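Long-range contacts in putative secreted endoglycosylceramidase (Rhodococcus hoagii, PDB 6JYZ), which is an endogalactosylceramidase of glycoside hydrolase family 5, probably hydrolysing the O-glycosidic bond between a galactose-linked glycan and ceramide in glycosphingolipids: residues V288-Y294 against P324-W330; S306-F311 against R345-M350. One frame throughout, in Å; residues are numbered along the deposited sequence.

Contact 1 (V288-Y294 against P324-W330)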
# COMPACT_ATOMS: atom_id res chain seq x y z
N VAL A 288 10.62 -2.52 6.97
CA VAL A 288 10.58 -2.51 5.50
C VAL A 288 10.30 -1.07 5.08
O VAL A 288 9.31 -0.48 5.54
CB VAL A 288 9.47 -3.46 5.01
CG1 VAL A 288 9.26 -3.28 3.50
CG2 VAL A 288 9.76 -4.92 5.39
N PHE A 289 11.18 -0.51 4.24
CA PHE A 289 11.00 0.87 3.79
C PHE A 289 10.04 0.93 2.61
O PHE A 289 10.16 0.16 1.64
CB PHE A 289 12.38 1.40 3.38
CG PHE A 289 12.36 2.85 2.95
CD1 PHE A 289 11.76 3.82 3.74
CD2 PHE A 289 12.90 3.25 1.72
CE1 PHE A 289 11.73 5.17 3.33
CE2 PHE A 289 12.85 4.61 1.34
CZ PHE A 289 12.26 5.53 2.13
N SER A 290 9.02 1.79 2.69
CA SER A 290 7.91 1.77 1.76
C SER A 290 7.57 3.18 1.26
O SER A 290 6.47 3.69 1.51
CB SER A 290 6.73 1.11 2.43
OG SER A 290 5.70 0.83 1.51
N PRO A 291 8.46 3.83 0.50
CA PRO A 291 8.10 5.05 -0.24
C PRO A 291 7.14 4.69 -1.36
O PRO A 291 7.06 3.53 -1.80
CB PRO A 291 9.46 5.50 -0.81
CG PRO A 291 10.16 4.18 -1.10
CD PRO A 291 9.78 3.31 0.11
N HIS A 292 6.36 5.67 -1.77
CA HIS A 292 5.41 5.55 -2.87
C HIS A 292 6.05 6.12 -4.12
O HIS A 292 6.43 7.29 -4.16
CB HIS A 292 4.06 6.23 -2.56
CG HIS A 292 3.45 5.62 -1.33
ND1 HIS A 292 2.34 6.17 -0.72
CD2 HIS A 292 3.78 4.48 -0.64
CE1 HIS A 292 2.00 5.37 0.32
NE2 HIS A 292 2.86 4.35 0.41
N LEU A 293 6.23 5.24 -5.10
CA LEU A 293 7.10 5.57 -6.27
C LEU A 293 6.30 6.16 -7.40
O LEU A 293 5.89 5.47 -8.35
CB LEU A 293 7.86 4.32 -6.72
CG LEU A 293 8.72 3.66 -5.65
CD1 LEU A 293 9.54 2.49 -6.24
CD2 LEU A 293 9.71 4.64 -5.04
N TYR A 294 6.02 7.46 -7.29
CA TYR A 294 5.15 8.19 -8.20
C TYR A 294 5.91 9.03 -9.24
O TYR A 294 5.26 9.80 -9.97
CB TYR A 294 4.14 9.06 -7.42
CG TYR A 294 2.97 8.26 -6.86
CD1 TYR A 294 2.10 7.53 -7.67
CD2 TYR A 294 2.70 8.22 -5.51
CE1 TYR A 294 0.98 6.88 -7.18
CE2 TYR A 294 1.58 7.58 -4.97
CZ TYR A 294 0.73 6.91 -5.82
OH TYR A 294 -0.43 6.29 -5.41
N PRO A 324 14.49 -4.27 3.46
CA PRO A 324 13.90 -4.40 2.14
C PRO A 324 13.13 -3.15 1.73
O PRO A 324 12.67 -2.37 2.58
CB PRO A 324 12.87 -5.55 2.35
CG PRO A 324 13.38 -6.30 3.59
CD PRO A 324 13.98 -5.19 4.49
N LEU A 325 12.99 -3.01 0.44
CA LEU A 325 12.14 -2.02 -0.21
C LEU A 325 10.87 -2.70 -0.68
O LEU A 325 10.94 -3.70 -1.39
CB LEU A 325 12.88 -1.40 -1.39
CG LEU A 325 12.07 -0.46 -2.27
CD1 LEU A 325 11.61 0.77 -1.49
CD2 LEU A 325 12.93 0.03 -3.45
N TRP A 326 9.72 -2.16 -0.32
CA TRP A 326 8.43 -2.67 -0.82
C TRP A 326 7.55 -1.45 -1.01
O TRP A 326 7.33 -0.76 -0.01
CB TRP A 326 7.79 -3.62 0.21
CG TRP A 326 6.47 -4.14 -0.24
CD1 TRP A 326 6.26 -5.18 -1.10
CD2 TRP A 326 5.17 -3.63 0.09
NE1 TRP A 326 4.92 -5.35 -1.32
CE2 TRP A 326 4.21 -4.44 -0.57
CE3 TRP A 326 4.70 -2.64 0.96
CZ2 TRP A 326 2.85 -4.22 -0.45
CZ3 TRP A 326 3.35 -2.41 1.11
CH2 TRP A 326 2.43 -3.19 0.38
N THR A 327 7.15 -1.11 -2.23
CA THR A 327 6.48 0.19 -2.43
C THR A 327 4.98 0.04 -2.26
O THR A 327 4.29 -0.63 -3.04
CB THR A 327 6.86 0.80 -3.79
OG1 THR A 327 6.15 2.05 -3.86
CG2 THR A 327 6.54 -0.04 -5.01
N GLY A 328 4.41 0.73 -1.28
CA GLY A 328 3.01 0.51 -0.93
C GLY A 328 2.04 1.16 -1.90
O GLY A 328 0.85 0.81 -1.83
N GLU A 329 2.49 2.11 -2.73
CA GLU A 329 1.62 2.68 -3.74
C GLU A 329 2.46 3.12 -4.89
O GLU A 329 3.54 3.66 -4.75
CB GLU A 329 0.93 3.98 -3.32
CG GLU A 329 -0.04 3.85 -2.18
CD GLU A 329 -0.79 5.14 -1.87
OE1 GLU A 329 -0.79 6.11 -2.68
OE2 GLU A 329 -1.32 5.15 -0.77
N TRP A 330 1.87 2.86 -6.08
CA TRP A 330 2.38 3.36 -7.36
C TRP A 330 1.22 3.24 -8.31
O TRP A 330 0.25 2.51 -8.08
CB TRP A 330 3.58 2.54 -7.81
CG TRP A 330 3.26 1.13 -8.20
CD1 TRP A 330 3.19 0.03 -7.36
CD2 TRP A 330 3.09 0.64 -9.55
NE1 TRP A 330 2.95 -1.12 -8.10
CE2 TRP A 330 2.89 -0.76 -9.43
CE3 TRP A 330 3.05 1.26 -10.80
CZ2 TRP A 330 2.76 -1.57 -10.55
CZ3 TRP A 330 2.97 0.45 -11.92
CH2 TRP A 330 2.82 -0.94 -11.79
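F289 and L325 form the single backbone bridge between two neighbouring strands of the (β/α)8 barrel fold of family 5 glycoside hydrolases. F289 N donates to P324 O (2.9 Å), W326 N to F289 O (3.1 Å), and the two chains run on in nearly the same direction. Beside this bridge V288 CG1 nests against W326 CB. L325 starts out away from its neighbour, but with CG anti to the backbone N (chi1 173°) the chain folds back, and CD1 fits against the flank of the proline ring, 3.5 Å from P291 CD. Hydroxyls then stitch across both ways: S290 OG donates to W326 O (2.7 Å), and T327 OG1 meets P291 O at 2.7 Å on a lone pair, while L293 CG rests on that same OG1. G328 passes close to S290 and H292, where a side chain would crowd S290 OG. E329 is the bump that follows: its CG lies over one face of the H292 ring, whose plane is 20° from the carboxylate. The Y294 ring stands 79° to that carboxylate, and its OH reaches the anti side of E329 OE1 at 2.8 Å. A phenylalanine in place of Y294 would probably leave E329 OE1 without this donor and the carboxylate less firmly fixed. This polar cluster is consistent with a family 5 active-site region; in it H292 ND1 bonds E222 OE2, and E329 OE2 pairs with R83 NH1.

Contact 2 (S306-F311 against R345-M350); sequences SIEDGF and RFVDAM
R345 opens the second helix's side of the contact by gripping E308 across two neighbouring outer helices of the (β/α)8 barrel, which pack with their N-to-C directions 29° apart. The grip is side-on and nearly coplanar: NH2 donates to E308 OE1 (2.8 Å) and NE to E308 OE2 (3.0 Å), each on a syn lone pair. A bend at chi3 (61°) turns the guanidinium into this position, where I307 CD1 lies over one of its faces, 3.7 Å from R345 CZ. A water donates to both E308 OE2 and R345 O, tying the carboxylate to the helix backbone as well, and Q296 takes a second bond from NH2. Near this end of the opposing helix S306 is the N-cap, its OG accepting from D309 N. One residue on from R345, the chemistry turns apolar. F346 offers a ring face to the edge of F311 in a T-shaped pair, centroids 4.7 Å apart and planes at 63°; F311 CZ sits over the middle of that face, while I307 CG2 touches F346 CD2. The helix then brings round A349, whose CB sits almost directly over the centre of the F311 ring, 3.5 Å from its centroid. F311 thus has the methyl over one face and F346 at its edge. M350 closes the row, its CG lying 3.8 Å from F311 CZ.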
# COMPACT_ATOMS: atom_id res chain seq x y z
N SER A 306 13.37 10.33 -13.13
CA SER A 306 12.70 9.39 -14.03
C SER A 306 12.16 8.19 -13.21
O SER A 306 12.53 8.03 -12.05
CB SER A 306 13.68 8.84 -15.06
OG SER A 306 14.69 8.08 -14.41
N ILE A 307 11.35 7.36 -13.87
CA ILE A 307 10.85 6.17 -13.13
C ILE A 307 12.07 5.43 -12.60
O ILE A 307 12.13 5.00 -11.45
CB ILE A 307 10.08 5.27 -14.11
CG1 ILE A 307 8.80 5.96 -14.56
CG2 ILE A 307 9.77 3.93 -13.43
CD1 ILE A 307 8.06 5.20 -15.64
N GLU A 308 13.10 5.18 -13.46
CA GLU A 308 14.19 4.32 -13.08
C GLU A 308 15.08 4.96 -12.03
O GLU A 308 15.59 4.29 -11.13
CB GLU A 308 15.03 3.94 -14.32
CG GLU A 308 14.25 3.04 -15.31
CD GLU A 308 13.29 3.80 -16.23
OE1 GLU A 308 13.23 5.05 -16.26
OE2 GLU A 308 12.42 3.06 -16.88
N ASP A 309 15.28 6.29 -12.11
CA ASP A 309 16.02 6.96 -11.04
C ASP A 309 15.23 6.96 -9.73
O ASP A 309 15.84 6.90 -8.69
CB ASP A 309 16.45 8.37 -11.46
CG ASP A 309 17.73 8.31 -12.35
OD1 ASP A 309 18.50 7.29 -12.30
OD2 ASP A 309 17.94 9.26 -13.04
N GLY A 310 13.92 7.06 -9.82
CA GLY A 310 13.10 6.97 -8.59
C GLY A 310 13.34 5.64 -7.87
O GLY A 310 13.43 5.60 -6.64
N PHE A 311 13.47 4.54 -8.64
CA PHE A 311 13.82 3.27 -8.01
C PHE A 311 15.23 3.31 -7.41
O PHE A 311 15.44 2.85 -6.31
CB PHE A 311 13.78 2.11 -9.01
CG PHE A 311 12.40 1.52 -9.22
CD1 PHE A 311 11.46 2.15 -10.00
CD2 PHE A 311 12.05 0.32 -8.59
CE1 PHE A 311 10.20 1.61 -10.19
CE2 PHE A 311 10.78 -0.22 -8.82
CZ PHE A 311 9.87 0.40 -9.61
N ARG A 345 7.53 0.04 -17.89
CA ARG A 345 8.83 0.39 -17.34
C ARG A 345 8.88 0.17 -15.82
O ARG A 345 9.89 -0.24 -15.28
CB ARG A 345 9.17 1.88 -17.62
CG ARG A 345 9.56 2.10 -19.09
CD ARG A 345 9.52 3.59 -19.43
NE ARG A 345 10.44 4.37 -18.64
CZ ARG A 345 10.34 5.68 -18.45
NH1 ARG A 345 9.38 6.34 -19.10
NH2 ARG A 345 11.23 6.34 -17.72
N PHE A 346 7.75 0.50 -15.13
CA PHE A 346 7.72 0.30 -13.69
C PHE A 346 7.87 -1.18 -13.29
O PHE A 346 8.65 -1.50 -12.44
CB PHE A 346 6.44 0.95 -13.18
CG PHE A 346 6.45 1.07 -11.67
CD1 PHE A 346 6.17 -0.01 -10.83
CD2 PHE A 346 6.77 2.30 -11.08
CE1 PHE A 346 6.21 0.10 -9.45
CE2 PHE A 346 6.79 2.41 -9.68
CZ PHE A 346 6.53 1.32 -8.88
N VAL A 347 7.04 -2.02 -13.95
CA VAL A 347 7.17 -3.45 -13.64
C VAL A 347 8.57 -3.99 -13.97
O VAL A 347 9.14 -4.77 -13.20
CB VAL A 347 6.03 -4.22 -14.34
CG1 VAL A 347 6.22 -5.74 -14.10
CG2 VAL A 347 4.68 -3.75 -13.85
N ASP A 348 9.12 -3.51 -15.11
CA ASP A 348 10.48 -3.92 -15.42
C ASP A 348 11.44 -3.57 -14.32
O ASP A 348 12.32 -4.36 -13.98
CB ASP A 348 11.00 -3.25 -16.70
CG ASP A 348 10.34 -3.67 -18.02
OD1 ASP A 348 9.49 -4.58 -18.05
OD2 ASP A 348 10.63 -2.93 -19.05
N ALA A 349 11.28 -2.36 -13.73
CA ALA A 349 12.20 -1.95 -12.67
C ALA A 349 11.94 -2.74 -11.36
O ALA A 349 12.87 -3.04 -10.64
CB ALA A 349 12.01 -0.45 -12.46
N MET A 350 10.65 -3.09 -11.09
CA MET A 350 10.41 -3.99 -9.95
C MET A 350 11.18 -5.30 -10.09
O MET A 350 11.61 -5.87 -9.11
CB MET A 350 8.92 -4.28 -9.75
CG MET A 350 8.10 -2.99 -9.46
SD MET A 350 6.25 -3.47 -9.39
CE MET A 350 6.58 -3.66 -7.93
O HOH W 1 12.36 0.37 -16.46

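In the fold
Strand 287-289, helix 307-321, strand 326-330 and helix 336-353 follow in turn along the chain, so contact 1 pairs the two strands and contact 2 the two helices packed outside them. Contact 1 lies deeper, its centre about 8 Å from the chain's centre against about 17 Å, and is wholly buried: backbone bonds and hydroxyls join the strands, with the E329 carboxylate at their polar end. Contact 2 grades from a partly exposed, water-bridged salt bridge to buried rings. The layers meet at F346, whose ring stacks on W330 and whose CE2 lies 3.5 Å from L293 O, while L293 CD1 packs on F311 CE2.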